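PDB 5VIA: pseudoperoxidase from Leishmania major, which binds heme b, with protein ligands on both axial positions of its iron, in a peroxidase-type fold that probably lacks ordinary peroxidase activity. Local coordinates for residues 73-76 and 77-81; 188-191 and 192-196; 204-207 and 208-211; 264-267 and 268-272. All coordinates share one frame; numbering follows the deposited sequence.

Contact 1. Residues 73-76 and 77-81; sequences MNYL and SSTYP
Y75 and T79, one turn apart near the C-terminal end of helix 67-79, meet through a hydroxyl laid over a ring. T79 OG1 sits over one face of the Y75 ring, displaced toward the rim, with CE2 its nearest ring atom at 3.4 Å. The ring reaches it because Y75 CG stands anti to its own backbone N (chi1 176°). The same hydroxyl donates to Y75 O at 2.7 Å, approaching from above the carbonyl plane, while T79 N donates to that oxygen at 2.9 Å. Two donors from one residue therefore grip Y75 O in the last helical turn.

The tight part of the contact lies around L76. Y80 N closes on L76 O at 2.6 Å, a short bond at the point where Y80 leaves helical geometry, and this oxygen also lies at the edge of the Y80 ring. The side chains of L76 and Y80 touch more loosely, with CD2 and CE2 4.4 Å apart. N74, Y75 and S78 are on the solvent side: S78 N bonds to N74 O at 3.0 Å, and S78 OG makes at most a weak contact with the same oxygen.

The buried flank faces two other helices. M73 packs on A89 and A92 of helix 85-99, and L76 on V88 and A92; L76 also reaches S22 and A23 of helix 16-29. Y80, just past the end of helix 67-79, bonds through OH to S22 OG of helix 16-29, and its ring meets Y14, just before that helix, edge-to-face.

Contact 2. Residues 188-191 and 192-196; sequences YQFL and LEHER
F190 and H194 form an i to i+4 aromatic pair along helix 186-194, a short helix whose L191 side chain is about 7 Å from that of the axial ligand H159. The two rings are neither stacked nor edge-to-face: their planes are inclined at 49° and their centroids lie 4.3 Å apart. The imidazole leans over one face of the phenyl ring, with ND1 above its centre and CE1 3.4 Å from F190 CE1. To present this face the phenyl swings away from the F190 backbone N, beside the carbonyl carbon (chi1 -173°), whereas H194 folds back beside its own N.

E193 CG covers one face of the H194 ring. F190 continues inward onto V222 and V224 of strand 219-224 and C237 of strand 235-240; L191 rests on V239. On another flank L192 packs on V256 and A260 of helix 250-261, and E195 forms a salt bridge with R253 of that helix. H194 N donates to F190 O at 3.0 Å and weakly to L191 O. ND1 of the same histidine adds a weak bond to F190 O, 3.1 Å long and bent to 135° at the hydrogen.

Contact 3. Residues 204-207 and 208-211; sequences ARTQ and YNKE
The Y208 ring carries the Q207 side chain on one face: CG stands over the ring centre, 3.4 Å from the centroid, in a CH-pi contact. The two side chains run alongside each other in the same direction, with the Q207 amide turned 22° from the ring plane. T206 OG1 lies at the ring's edge, near its plane. The R205 guanidinium stands perpendicular to the N209 amide and has the N209 backbone carbonyl at its edge.

N209 ties this loop, between strands 199-200 and 219-224, to itself. Its OD1 takes T206 N at 2.9 Å and R205 NH1 at 3.1 Å, from opposite faces of the amide plane. ND2 gives a hydrogen to A204 O at 2.7 Å, almost in that plane. T206 OG1 accepts Y208 N at 3.0 Å and, weakly, N209 N, an ST-type turn set by placing OG1 between the backbone N and carbonyl carbon (chi1 73°). A water bridges Q207 O and K210 N.

N209 ND2 also bonds to G170 O, and R205 NH2 to V212 O. With both ends of the buried amide engaged, its flip state and rotation are fixed, and an irregular loop is held in shape by side-chain to backbone bonds.

Contact 4. Residues 264-267 and 268-272; sequences ELWR and EQFQS
Helix 263-279 carries an aromatic pair, W266 and F270, the second with its side chain about 6 Å from the heme at the nearest atoms. F270 CB lies over one face of the indole, 4.1 Å from the centroid of the five-membered ring, while the phenyl ring beyond it approaches the six-membered ring. W266 CZ2 and F270 CD1 come within 3.7 Å. Both first torsions, near 180° (chi1 166° for W266), send the side chains the same way, side by side, with the phenyl and the six-membered ring of the indole inclined at 41°.

This is i to i+4 packing on a peroxidase helix near the axial H159. W266 rests on P103 and A157 and gives its NE1 hydrogen to A154 O of helix 149-155, and F270 touches P103 and C158. Under the pair, F270 N bonds to W266 O at 2.8 Å.

On another side of the helix L265 CD1 lies 3.8 Å from E268 OE2 and 4.1 Å from Q269 CG. Q269, bent at chi2, gives NE2 to E268 OE2 at 3.2 Å, on the anti side of the carboxylate. Q271 OE1 accepts from A106 N, and Q271 CG lies 3.3 Å from R267 O.

In the fold
Contacts 1 to 4 follow one another along the chain. Contacts 2 and 4 touch: Y188 of helix 186-194 packs against W266 of helix 263-279, Y188 OH and W266 NE1 lying 3.1 Å apart, and both rings also meet Y259 of helix 250-261. The contact centres are 20 Å apart. Contact 1, on helix 67-79, is on the opposite side of the chain's centre from contact 2, about 40 Å away between centres. Contact 3 is a surface loop, its centre 29 Å from that of contact 2; N209 lies about 8 Å from heme-binding S169, side chain to side chain. Contacts 2 and 4 thus form one packed group near H159, while contacts 1 and 3 lie apart.

Contact 1. Residues 73-76 and 77-81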
loop_
_atom_site.group_PDB
_atom_site.type_symbol
_atom_site.label_atom_id
_atom_site.label_comp_id
_atom_site.label_asym_id
_atom_site.label_seq_id
_atom_site.Cartn_x
_atom_site.Cartn_y
_atom_site.Cartn_z
ATOM N N MET A 73 1.209 15.225 5.342
ATOM C CA MET A 73 0.197 15.697 4.407
ATOM C C MET A 73 -0.220 17.123 4.715
ATOM O O MET A 73 -0.423 17.925 3.800
ATOM C CB MET A 73 -1.039 14.800 4.462
ATOM C CG MET A 73 -0.780 13.341 4.174
ATOM S SD MET A 73 -0.296 13.052 2.467
ATOM C CE MET A 73 -0.532 11.275 2.356
ATOM N N ASN A 74 -0.357 17.435 6.005
ATOM C CA ASN A 74 -0.684 18.788 6.431
ATOM C C ASN A 74 0.442 19.758 6.092
ATOM O O ASN A 74 0.188 20.908 5.729
ATOM C CB ASN A 74 -0.994 18.841 7.937
ATOM C CG ASN A 74 -2.259 18.068 8.311
ATOM O OD1 ASN A 74 -3.144 17.852 7.476
ATOM N ND2 ASN A 74 -2.344 17.648 9.576
ATOM N N TYR A 75 1.686 19.297 6.219
ATOM C CA TYR A 75 2.830 20.130 5.857
ATOM C C TYR A 75 2.829 20.412 4.362
ATOM O O TYR A 75 2.999 21.554 3.943
ATOM C CB TYR A 75 4.161 19.485 6.249
ATOM C CG TYR A 75 5.348 20.297 5.780
ATOM C CD1 TYR A 75 5.781 21.399 6.500
ATOM C CD2 TYR A 75 6.024 19.971 4.608
ATOM C CE1 TYR A 75 6.850 22.149 6.074
ATOM C CE2 TYR A 75 7.100 20.724 4.174
ATOM C CZ TYR A 75 7.506 21.807 4.914
ATOM O OH TYR A 75 8.576 22.565 4.492
ATOM N N LEU A 76 2.651 19.364 3.563
ATOM C CA LEU A 76 2.631 19.514 2.110
ATOM C C LEU A 76 1.497 20.435 1.643
ATOM O O LEU A 76 1.710 21.308 0.798
ATOM C CB LEU A 76 2.556 18.151 1.428
ATOM C CG LEU A 76 3.802 17.263 1.511
ATOM C CD1 LEU A 76 3.548 15.912 0.874
ATOM C CD2 LEU A 76 4.994 17.935 0.851
ATOM N N SER A 77 0.306 20.260 2.214
ATOM C CA SER A 77 -0.831 21.122 1.895
ATOM C C SER A 77 -0.628 22.596 2.267
ATOM O O SER A 77 -1.043 23.486 1.522
ATOM C CB SER A 77 -2.106 20.584 2.544
ATOM O OG SER A 77 -2.499 19.369 1.932
ATOM N N SER A 78 -0.011 22.858 3.418
ATOM C CA SER A 78 0.321 24.232 3.795
ATOM C C SER A 78 1.363 24.810 2.846
ATOM O O SER A 78 1.268 25.964 2.426
ATOM C CB SER A 78 0.845 24.296 5.231
ATOM O OG SER A 78 -0.198 24.114 6.172
ATOM N N THR A 79 2.353 23.989 2.517
ATOM C CA THR A 79 3.417 24.350 1.586
ATOM C C THR A 79 2.852 24.572 0.186
ATOM O O THR A 79 3.234 25.520 -0.509
ATOM C CB THR A 79 4.487 23.238 1.529
ATOM O OG1 THR A 79 5.022 23.018 2.842
ATOM C CG2 THR A 79 5.611 23.619 0.585
ATOM N N TYR A 80 1.937 23.692 -0.215
ATOM C CA TYR A 80 1.268 23.790 -1.510
ATOM C C TYR A 80 -0.247 24.003 -1.386
ATOM O O TYR A 80 -1.034 23.121 -1.729
ATOM C CB TYR A 80 1.578 22.554 -2.370
ATOM C CG TYR A 80 3.063 22.355 -2.595
ATOM C CD1 TYR A 80 3.746 23.116 -3.532
ATOM C CD2 TYR A 80 3.783 21.428 -1.852
ATOM C CE1 TYR A 80 5.099 22.957 -3.736
ATOM C CE2 TYR A 80 5.139 21.257 -2.050
ATOM C CZ TYR A 80 5.791 22.025 -2.997
ATOM O OH TYR A 80 7.143 21.866 -3.202
ATOM N N PRO A 81 -0.664 25.195 -0.923
ATOM C CA PRO A 81 -2.097 25.519 -0.906
ATOM C C PRO A 81 -2.575 25.585 -2.352
ATOM O O PRO A 81 -1.728 25.498 -3.229
ATOM C CB PRO A 81 -2.124 26.910 -0.273
ATOM C CG PRO A 81 -0.819 27.507 -0.647
ATOM C CD PRO A 81 0.165 26.371 -0.604
#

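Contact 2. Residues 188-191 and 192-196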
loop_
_atom_site.group_PDB
_atom_site.type_symbol
_atom_site.label_atom_id
_atom_site.label_comp_id
_atom_site.label_asym_id
_atom_site.label_seq_id
_atom_site.Cartn_x
_atom_site.Cartn_y
_atom_site.Cartn_z
ATOM N N TYR A 188 8.131 -11.482 -3.805
ATOM C CA TYR A 188 7.793 -12.730 -4.485
ATOM C C TYR A 188 8.807 -13.827 -4.207
ATOM O O TYR A 188 8.443 -14.994 -4.012
ATOM C CB TYR A 188 7.690 -12.479 -5.994
ATOM C CG TYR A 188 6.833 -11.279 -6.278
ATOM C CD1 TYR A 188 5.463 -11.336 -6.088
ATOM C CD2 TYR A 188 7.398 -10.079 -6.693
ATOM C CE1 TYR A 188 4.670 -10.235 -6.317
ATOM C CE2 TYR A 188 6.610 -8.970 -6.935
ATOM C CZ TYR A 188 5.248 -9.054 -6.738
ATOM O OH TYR A 188 4.454 -7.960 -6.954
ATOM N N GLN A 189 10.082 -13.454 -4.209
ATOM C CA GLN A 189 11.151 -14.411 -3.974
ATOM C C GLN A 189 11.037 -14.932 -2.548
ATOM O O GLN A 189 11.241 -16.118 -2.292
ATOM C CB GLN A 189 12.515 -13.745 -4.206
ATOM C CG GLN A 189 12.696 -13.192 -5.627
ATOM C CD GLN A 189 13.928 -12.319 -5.782
ATOM O OE1 GLN A 189 14.560 -11.929 -4.798
ATOM N NE2 GLN A 189 14.274 -12.003 -7.022
ATOM N N PHE A 190 10.693 -14.034 -1.627
ATOM C CA PHE A 190 10.587 -14.381 -0.211
ATOM C C PHE A 190 9.447 -15.369 0.041
ATOM O O PHE A 190 9.644 -16.393 0.710
ATOM C CB PHE A 190 10.397 -13.122 0.637
ATOM C CG PHE A 190 10.439 -13.379 2.117
ATOM C CD1 PHE A 190 11.646 -13.338 2.809
ATOM C CD2 PHE A 190 9.275 -13.676 2.815
ATOM C CE1 PHE A 190 11.684 -13.576 4.164
ATOM C CE2 PHE A 190 9.310 -13.922 4.169
ATOM C CZ PHE A 190 10.509 -13.866 4.843
ATOM N N LEU A 191 8.262 -15.059 -0.494
ATOM C CA LEU A 191 7.097 -15.935 -0.348
ATOM C C LEU A 191 7.384 -17.348 -0.848
ATOM O O LEU A 191 7.132 -18.327 -0.139
ATOM C CB LEU A 191 5.872 -15.369 -1.080
ATOM C CG LEU A 191 5.205 -14.118 -0.502
ATOM C CD1 LEU A 191 3.851 -13.892 -1.152
ATOM C CD2 LEU A 191 5.049 -14.192 0.995
ATOM N N LEU A 192 7.916 -17.445 -2.066
ATOM C CA LEU A 192 8.224 -18.737 -2.681
ATOM C C LEU A 192 9.250 -19.513 -1.859
ATOM O O LEU A 192 9.149 -20.736 -1.726
ATOM C CB LEU A 192 8.731 -18.549 -4.118
ATOM C CG LEU A 192 7.737 -17.978 -5.147
ATOM C CD1 LEU A 192 8.419 -17.671 -6.481
ATOM C CD2 LEU A 192 6.558 -18.921 -5.367
ATOM N N GLU A 193 10.234 -18.812 -1.304
ATOM C CA GLU A 193 11.288 -19.496 -0.555
ATOM C C GLU A 193 10.770 -20.069 0.760
ATOM O O GLU A 193 11.146 -21.169 1.153
ATOM C CB GLU A 193 12.482 -18.567 -0.303
ATOM C CG GLU A 193 13.559 -19.186 0.596
ATOM C CD GLU A 193 14.872 -18.429 0.549
ATOM O OE1 GLU A 193 15.158 -17.816 -0.499
ATOM O OE2 GLU A 193 15.627 -18.454 1.553
ATOM N N HIS A 194 9.887 -19.335 1.425
ATOM C CA HIS A 194 9.467 -19.706 2.772
ATOM C C HIS A 194 8.041 -20.230 2.862
ATOM O O HIS A 194 7.553 -20.498 3.964
ATOM C CB HIS A 194 9.651 -18.514 3.715
ATOM C CG HIS A 194 11.068 -18.035 3.792
ATOM N ND1 HIS A 194 11.493 -16.869 3.196
ATOM C CD2 HIS A 194 12.162 -18.591 4.366
ATOM C CE1 HIS A 194 12.789 -16.715 3.416
ATOM N NE2 HIS A 194 13.218 -17.743 4.122
ATOM N N GLU A 195 7.394 -20.390 1.709
ATOM C CA GLU A 195 5.993 -20.803 1.634
ATOM C C GLU A 195 5.619 -21.931 2.593
ATOM O O GLU A 195 4.632 -21.826 3.319
ATOM C CB GLU A 195 5.634 -21.226 0.207
ATOM C CG GLU A 195 4.147 -21.491 0.018
ATOM C CD GLU A 195 3.820 -22.088 -1.336
ATOM O OE1 GLU A 195 4.757 -22.296 -2.141
ATOM O OE2 GLU A 195 2.625 -22.361 -1.581
ATOM N N ARG A 196 6.411 -22.996 2.606
ATOM C CA ARG A 196 6.076 -24.166 3.410
ATOM C C ARG A 196 6.506 -24.082 4.875
ATOM O O ARG A 196 6.225 -24.996 5.649
ATOM C CB ARG A 196 6.649 -25.431 2.771
ATOM C CG ARG A 196 5.933 -25.852 1.502
ATOM C CD ARG A 196 6.706 -26.940 0.762
ATOM N NE ARG A 196 7.894 -26.407 0.097
ATOM C CZ ARG A 196 8.729 -27.134 -0.640
ATOM N NH1 ARG A 196 8.509 -28.431 -0.809
ATOM N NH2 ARG A 196 9.785 -26.564 -1.208
#

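Contact 3. Residues 204-207 and 208-211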
loop_
_atom_site.group_PDB
_atom_site.type_symbol
_atom_site.label_atom_id
_atom_site.label_comp_id
_atom_site.label_asym_id
_atom_site.label_seq_id
_atom_site.Cartn_x
_atom_site.Cartn_y
_atom_site.Cartn_z
ATOM N N ALA A 204 -1.145 -11.793 20.794
ATOM C CA ALA A 204 -1.672 -11.675 22.154
ATOM C C ALA A 204 -2.123 -10.259 22.476
ATOM O O ALA A 204 -1.559 -9.288 21.969
ATOM C CB ALA A 204 -0.632 -12.121 23.165
ATOM N N ARG A 205 -3.145 -10.153 23.321
ATOM C CA ARG A 205 -3.554 -8.876 23.890
ATOM C C ARG A 205 -2.443 -8.359 24.793
ATOM O O ARG A 205 -2.008 -9.065 25.693
ATOM C CB ARG A 205 -4.832 -9.055 24.712
ATOM C CG ARG A 205 -5.331 -7.779 25.380
ATOM C CD ARG A 205 -5.506 -6.664 24.360
ATOM N NE ARG A 205 -6.655 -6.894 23.494
ATOM C CZ ARG A 205 -6.849 -6.280 22.329
ATOM N NH1 ARG A 205 -5.957 -5.406 21.875
ATOM N NH2 ARG A 205 -7.929 -6.545 21.606
ATOM N N THR A 206 -1.967 -7.140 24.542
ATOM C CA THR A 206 -0.981 -6.498 25.424
ATOM C C THR A 206 -1.430 -5.089 25.778
ATOM O O THR A 206 -2.434 -4.593 25.255
ATOM C CB THR A 206 0.420 -6.361 24.772
ATOM O OG1 THR A 206 0.375 -5.338 23.766
ATOM C CG2 THR A 206 0.878 -7.679 24.148
ATOM N N GLN A 207 -0.656 -4.436 26.640
ATOM C CA GLN A 207 -0.930 -3.060 27.030
ATOM C C GLN A 207 -0.639 -2.070 25.897
ATOM O O GLN A 207 -0.993 -0.894 25.989
ATOM C CB GLN A 207 -0.146 -2.690 28.301
ATOM C CG GLN A 207 1.136 -1.890 28.076
ATOM C CD GLN A 207 1.738 -1.370 29.376
ATOM O OE1 GLN A 207 2.135 -0.205 29.472
ATOM N NE2 GLN A 207 1.816 -2.237 30.384
ATOM N N TYR A 208 -0.016 -2.551 24.824
ATOM C CA TYR A 208 0.405 -1.677 23.737
ATOM C C TYR A 208 -0.451 -1.806 22.471
ATOM O O TYR A 208 -0.335 -0.975 21.568
ATOM C CB TYR A 208 1.881 -1.919 23.396
ATOM C CG TYR A 208 2.783 -1.865 24.603
ATOM C CD1 TYR A 208 3.207 -0.649 25.121
ATOM C CD2 TYR A 208 3.197 -3.027 25.233
ATOM C CE1 TYR A 208 4.025 -0.593 26.237
ATOM C CE2 TYR A 208 4.017 -2.985 26.345
ATOM C CZ TYR A 208 4.428 -1.764 26.847
ATOM O OH TYR A 208 5.242 -1.709 27.965
ATOM N N ASN A 209 -1.296 -2.837 22.390
ATOM C CA ASN A 209 -2.126 -3.032 21.191
ATOM C C ASN A 209 -3.633 -2.839 21.417
ATOM O O ASN A 209 -4.460 -3.396 20.678
ATOM C CB ASN A 209 -1.839 -4.385 20.503
ATOM C CG ASN A 209 -2.187 -5.594 21.381
ATOM O OD1 ASN A 209 -2.920 -5.478 22.365
ATOM N ND2 ASN A 209 -1.669 -6.766 21.007
ATOM N N LYS A 210 -3.980 -2.023 22.407
ATOM C CA LYS A 210 -5.379 -1.790 22.767
ATOM C C LYS A 210 -6.204 -1.143 21.659
ATOM O O LYS A 210 -7.424 -1.258 21.675
ATOM C CB LYS A 210 -5.472 -0.925 24.027
ATOM C CG LYS A 210 -4.916 -1.570 25.279
ATOM C CD LYS A 210 -4.612 -0.524 26.344
ATOM C CE LYS A 210 -5.288 -0.851 27.656
ATOM N NZ LYS A 210 -6.769 -0.710 27.543
ATOM N N GLU A 211 -5.554 -0.460 20.714
ATOM C CA GLU A 211 -6.268 0.185 19.608
ATOM C C GLU A 211 -6.809 -0.840 18.614
ATOM O O GLU A 211 -7.672 -0.526 17.783
ATOM C CB GLU A 211 -5.355 1.156 18.855
ATOM C CG GLU A 211 -5.107 2.497 19.530
ATOM C CD GLU A 211 -4.579 3.526 18.540
ATOM O OE1 GLU A 211 -5.016 3.499 17.359
ATOM O OE2 GLU A 211 -3.732 4.355 18.939
HETATM O O HOH W 1 -2.396 -0.059 23.965
#

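Contact 4. Residues 264-267 and 268-272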
loop_
_atom_site.group_PDB
_atom_site.type_symbol
_atom_site.label_atom_id
_atom_site.label_comp_id
_atom_site.label_asym_id
_atom_site.label_seq_id
_atom_site.Cartn_x
_atom_site.Cartn_y
_atom_site.Cartn_z
ATOM N N GLU A 264 12.053 -6.681 -14.456
ATOM C CA GLU A 264 11.650 -5.697 -15.455
ATOM C C GLU A 264 10.142 -5.766 -15.724
ATOM O O GLU A 264 9.458 -4.730 -15.780
ATOM C CB GLU A 264 12.439 -5.895 -16.753
ATOM C CG GLU A 264 12.026 -4.944 -17.869
ATOM C CD GLU A 264 12.770 -5.204 -19.169
ATOM O OE1 GLU A 264 13.664 -6.083 -19.194
ATOM O OE2 GLU A 264 12.457 -4.528 -20.172
ATOM N N LEU A 265 9.626 -6.981 -15.889
ATOM C CA LEU A 265 8.193 -7.159 -16.118
ATOM C C LEU A 265 7.426 -6.678 -14.899
ATOM O O LEU A 265 6.423 -5.974 -15.033
ATOM C CB LEU A 265 7.858 -8.622 -16.394
ATOM C CG LEU A 265 6.356 -8.917 -16.474
ATOM C CD1 LEU A 265 5.698 -8.153 -17.620
ATOM C CD2 LEU A 265 6.122 -10.403 -16.627
ATOM N N TRP A 266 7.906 -7.042 -13.709
ATOM C CA TRP A 266 7.238 -6.605 -12.491
ATOM C C TRP A 266 7.151 -5.081 -12.401
ATOM O O TRP A 266 6.091 -4.544 -12.067
ATOM C CB TRP A 266 7.887 -7.169 -11.218
ATOM C CG TRP A 266 7.376 -6.422 -10.013
ATOM C CD1 TRP A 266 6.164 -6.577 -9.402
ATOM C CD2 TRP A 266 8.042 -5.354 -9.321
ATOM N NE1 TRP A 266 6.048 -5.686 -8.355
ATOM C CE2 TRP A 266 7.186 -4.925 -8.288
ATOM C CE3 TRP A 266 9.286 -4.733 -9.471
ATOM C CZ2 TRP A 266 7.529 -3.894 -7.417
ATOM C CZ3 TRP A 266 9.632 -3.718 -8.600
ATOM C CH2 TRP A 266 8.758 -3.308 -7.585
ATOM N N ARG A 267 8.248 -4.381 -12.694
ATOM C CA ARG A 267 8.237 -2.914 -12.609
ATOM C C ARG A 267 7.175 -2.282 -13.516
ATOM O O ARG A 267 6.510 -1.302 -13.146
ATOM C CB ARG A 267 9.608 -2.330 -12.943
ATOM C CG ARG A 267 10.645 -2.515 -11.834
ATOM C CD ARG A 267 11.866 -1.627 -12.055
ATOM N NE ARG A 267 12.594 -1.963 -13.271
ATOM C CZ ARG A 267 13.735 -2.648 -13.292
ATOM N NH1 ARG A 267 14.277 -3.066 -12.155
ATOM N NH2 ARG A 267 14.340 -2.912 -14.444
ATOM N N GLU A 268 7.014 -2.848 -14.704
ATOM C CA GLU A 268 6.024 -2.338 -15.649
ATOM C C GLU A 268 4.616 -2.485 -15.087
ATOM O O GLU A 268 3.832 -1.527 -15.073
ATOM C CB GLU A 268 6.130 -3.094 -16.973
ATOM C CG GLU A 268 5.060 -2.711 -17.969
ATOM C CD GLU A 268 5.046 -3.625 -19.173
ATOM O OE1 GLU A 268 5.434 -3.161 -20.270
ATOM O OE2 GLU A 268 4.641 -4.803 -19.021
ATOM N N GLN A 269 4.302 -3.690 -14.618
ATOM C CA GLN A 269 2.977 -3.995 -14.081
ATOM C C GLN A 269 2.693 -3.221 -12.786
ATOM O O GLN A 269 1.562 -2.792 -12.534
ATOM C CB GLN A 269 2.858 -5.506 -13.863
ATOM C CG GLN A 269 2.970 -6.297 -15.170
ATOM C CD GLN A 269 1.815 -5.987 -16.107
ATOM O OE1 GLN A 269 0.668 -5.885 -15.666
ATOM N NE2 GLN A 269 2.107 -5.831 -17.404
ATOM N N PHE A 270 3.730 -3.038 -11.972
ATOM C CA PHE A 270 3.592 -2.304 -10.720
ATOM C C PHE A 270 3.160 -0.871 -10.981
ATOM O O PHE A 270 2.230 -0.368 -10.357
ATOM C CB PHE A 270 4.932 -2.296 -9.949
ATOM C CG PHE A 270 4.895 -1.467 -8.692
ATOM C CD1 PHE A 270 4.367 -1.987 -7.526
ATOM C CD2 PHE A 270 5.370 -0.158 -8.686
ATOM C CE1 PHE A 270 4.314 -1.222 -6.359
ATOM C CE2 PHE A 270 5.330 0.615 -7.521
ATOM C CZ PHE A 270 4.803 0.075 -6.358
ATOM N N GLN A 271 3.842 -0.206 -11.902
ATOM C CA GLN A 271 3.576 1.206 -12.132
ATOM C C GLN A 271 2.210 1.373 -12.764
ATOM O O GLN A 271 1.475 2.310 -12.440
ATOM C CB GLN A 271 4.692 1.845 -12.975
ATOM C CG GLN A 271 6.054 1.814 -12.255
ATOM C CD GLN A 271 7.134 2.565 -12.996
ATOM O OE1 GLN A 271 7.261 3.780 -12.855
ATOM N NE2 GLN A 271 7.933 1.846 -13.776
ATOM N N SER A 272 1.852 0.448 -13.644
ATOM C CA SER A 272 0.531 0.489 -14.245
ATOM C C SER A 272 -0.567 0.293 -13.193
ATOM O O SER A 272 -1.572 1.015 -13.177
ATOM C CB SER A 272 0.423 -0.561 -15.354
ATOM O OG SER A 272 -0.924 -0.705 -15.736
#